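Local coordinates for KauB (PDB 6B4R), which probably oxidises a broad range of aldehydes, aminoaldehydes among them, to the corresponding acids with NAD(P)+ as a member of the aldehyde dehydrogenase family, at residues D363-V368 with N393-A398. Sequence-based numbering, arbitrary orientation.
Sequences DGAKLV and NAMKIA
Met395 reaches along Asp363 to the turn that leads into strand 366-369, while the carboxylate of Asp363 runs the other way to the start of helix 396-399. Met395 CB lies beside the acid, 3.8 Å from Asp363 OD2. With CG anti to the carbonyl carbon (chi1 -64°) and the chain extended beyond it, the side chain then slides past Asp363: CG rests against Asp363 CB at 3.9 Å, and SD stays in contact with the same methylene while also meeting Ala365 CB at 4.1 Å. The terminal CE ends 3.5 Å from the carbonyl oxygen Asp363 O, close to the backbone of Gly364. Ile397 CD1 approaches the same Ala365 CB (4.3 Å), so this methyl is met by both Met395 and Ile397.

The polar half of the contact is a single hydrogen bond, from Lys396 N to Asp363 OD2 (3.1 Å). It is bent, 135° at the hydrogen, and the donor stands above the carboxylate, 55° out of its plane. Met395 is the N-cap residue, and Lys396 N is the first amide of the short helix 396-399; an acid placed here may be modestly favoured by the amides at that end. The same OD2 packs against Lys396 CB, whereas the extended lysine chain leads away from the contact.

Gly364, the first residue to leave helical angles after helix 347-362, has a positive phi and closes it with a Schellman motif. The contact ties this helix-to-strand turn to the N-terminus of helix 396-399, away from the active site. Ala365 also packs on Phe388 of strand 382-389, the antiparallel partner of strand 366-369 in the sheet of what is, by family, the catalytic domain, and Lys396 leans on Tyr356 and Ala359 of helix 347-362.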
loop_
_atom_site.group_PDB
_atom_site.type_symbol
_atom_site.label_atom_id
_atom_site.label_comp_id
_atom_site.label_asym_id
_atom_site.label_seq_id
_atom_site.Cartn_x
_atom_site.Cartn_y
_atom_site.Cartn_z
ATOM N N ASP A 363 -31.509 20.684 -34.661
ATOM C CA ASP A 363 -30.663 21.572 -33.869
ATOM C C ASP A 363 -29.844 22.493 -34.767
ATOM O O ASP A 363 -29.262 23.471 -34.299
ATOM C CB ASP A 363 -29.725 20.767 -32.965
ATOM C CG ASP A 363 -30.462 20.031 -31.860
ATOM O OD1 ASP A 363 -31.555 20.490 -31.460
ATOM O OD2 ASP A 363 -29.942 18.992 -31.391
ATOM N N GLY A 364 -29.789 22.166 -36.055
ATOM C CA GLY A 364 -29.080 22.983 -37.021
ATOM C C GLY A 364 -27.682 22.488 -37.337
ATOM O O GLY A 364 -26.897 23.198 -37.966
ATOM N N ALA A 365 -27.365 21.272 -36.902
ATOM C CA ALA A 365 -26.051 20.691 -37.165
ATOM C C ALA A 365 -25.955 20.179 -38.602
ATOM O O ALA A 365 -26.954 19.769 -39.186
ATOM C CB ALA A 365 -25.757 19.575 -36.175
ATOM N N LYS A 366 -24.749 20.205 -39.165
ATOM C CA LYS A 366 -24.539 19.806 -40.555
ATOM C C LYS A 366 -24.091 18.351 -40.692
ATOM O O LYS A 366 -23.036 17.966 -40.190
ATOM C CB LYS A 366 -23.519 20.729 -41.226
ATOM C CG LYS A 366 -23.147 20.321 -42.642
ATOM C CD LYS A 366 -22.107 21.263 -43.231
ATOM C CE LYS A 366 -21.692 20.836 -44.632
ATOM N NZ LYS A 366 -20.661 21.750 -45.202
ATOM N N LEU A 367 -24.897 17.550 -41.380
ATOM C CA LEU A 367 -24.567 16.151 -41.630
ATOM C C LEU A 367 -23.437 16.033 -42.654
ATOM O O LEU A 367 -23.518 16.598 -43.745
ATOM C CB LEU A 367 -25.807 15.397 -42.118
ATOM C CG LEU A 367 -25.634 13.914 -42.447
ATOM C CD1 LEU A 367 -25.229 13.132 -41.209
ATOM C CD2 LEU A 367 -26.905 13.339 -43.056
ATOM N N VAL A 368 -22.383 15.301 -42.302
ATOM C CA VAL A 368 -21.231 15.158 -43.190
ATOM C C VAL A 368 -20.835 13.704 -43.455
ATOM O O VAL A 368 -19.939 13.446 -44.258
ATOM C CB VAL A 368 -20.003 15.939 -42.668
ATOM C CG1 VAL A 368 -20.253 17.441 -42.734
ATOM C CG2 VAL A 368 -19.661 15.511 -41.253
ATOM N N ASN A 393 -22.061 22.640 -27.762
ATOM C CA ASN A 393 -22.246 21.806 -26.580
ATOM C C ASN A 393 -23.580 22.061 -25.873
ATOM O O ASN A 393 -23.780 21.644 -24.733
ATOM C CB ASN A 393 -21.080 21.994 -25.604
ATOM C CG ASN A 393 -20.968 20.861 -24.604
ATOM O OD1 ASN A 393 -21.101 19.690 -24.957
ATOM N ND2 ASN A 393 -20.743 21.207 -23.344
ATOM N N ALA A 394 -24.491 22.747 -26.557
ATOM C CA ALA A 394 -25.808 23.037 -26.006
ATOM C C ALA A 394 -26.882 22.257 -26.753
ATOM O O ALA A 394 -27.996 22.086 -26.258
ATOM C CB ALA A 394 -26.092 24.527 -26.077
ATOM N N MET A 395 -26.536 21.786 -27.947
ATOM C CA MET A 395 -27.455 21.002 -28.764
ATOM C C MET A 395 -27.812 19.684 -28.085
ATOM O O MET A 395 -27.077 19.198 -27.223
ATOM C CB MET A 395 -26.856 20.739 -30.146
ATOM C CG MET A 395 -26.638 21.990 -30.973
ATOM S SD MET A 395 -25.937 21.636 -32.595
ATOM C CE MET A 395 -25.867 23.281 -33.306
ATOM N N LYS A 396 -28.946 19.113 -28.478
ATOM C CA LYS A 396 -29.452 17.894 -27.857
ATOM C C LYS A 396 -28.523 16.701 -28.085
ATOM O O LYS A 396 -28.308 15.891 -27.183
ATOM C CB LYS A 396 -30.861 17.577 -28.368
ATOM C CG LYS A 396 -31.525 16.404 -27.668
ATOM C CD LYS A 396 -32.867 16.068 -28.295
ATOM C CE LYS A 396 -33.563 14.947 -27.538
ATOM N NZ LYS A 396 -34.806 14.494 -28.223
ATOM N N ILE A 397 -27.967 16.603 -29.289
ATOM C CA ILE A 397 -27.097 15.484 -29.638
ATOM C C ILE A 397 -25.713 15.596 -29.000
ATOM O O ILE A 397 -24.904 14.672 -29.091
ATOM C CB ILE A 397 -26.928 15.353 -31.166
ATOM C CG1 ILE A 397 -26.281 16.613 -31.744
ATOM C CG2 ILE A 397 -28.266 15.084 -31.834
ATOM C CD1 ILE A 397 -25.991 16.517 -33.228
ATOM N N ALA A 398 -25.443 16.729 -28.360
ATOM C CA ALA A 398 -24.144 16.961 -27.737
ATOM C C ALA A 398 -24.189 16.750 -26.228
ATOM O O ALA A 398 -23.169 16.449 -25.608
ATOM C CB ALA A 398 -23.643 18.362 -28.059
#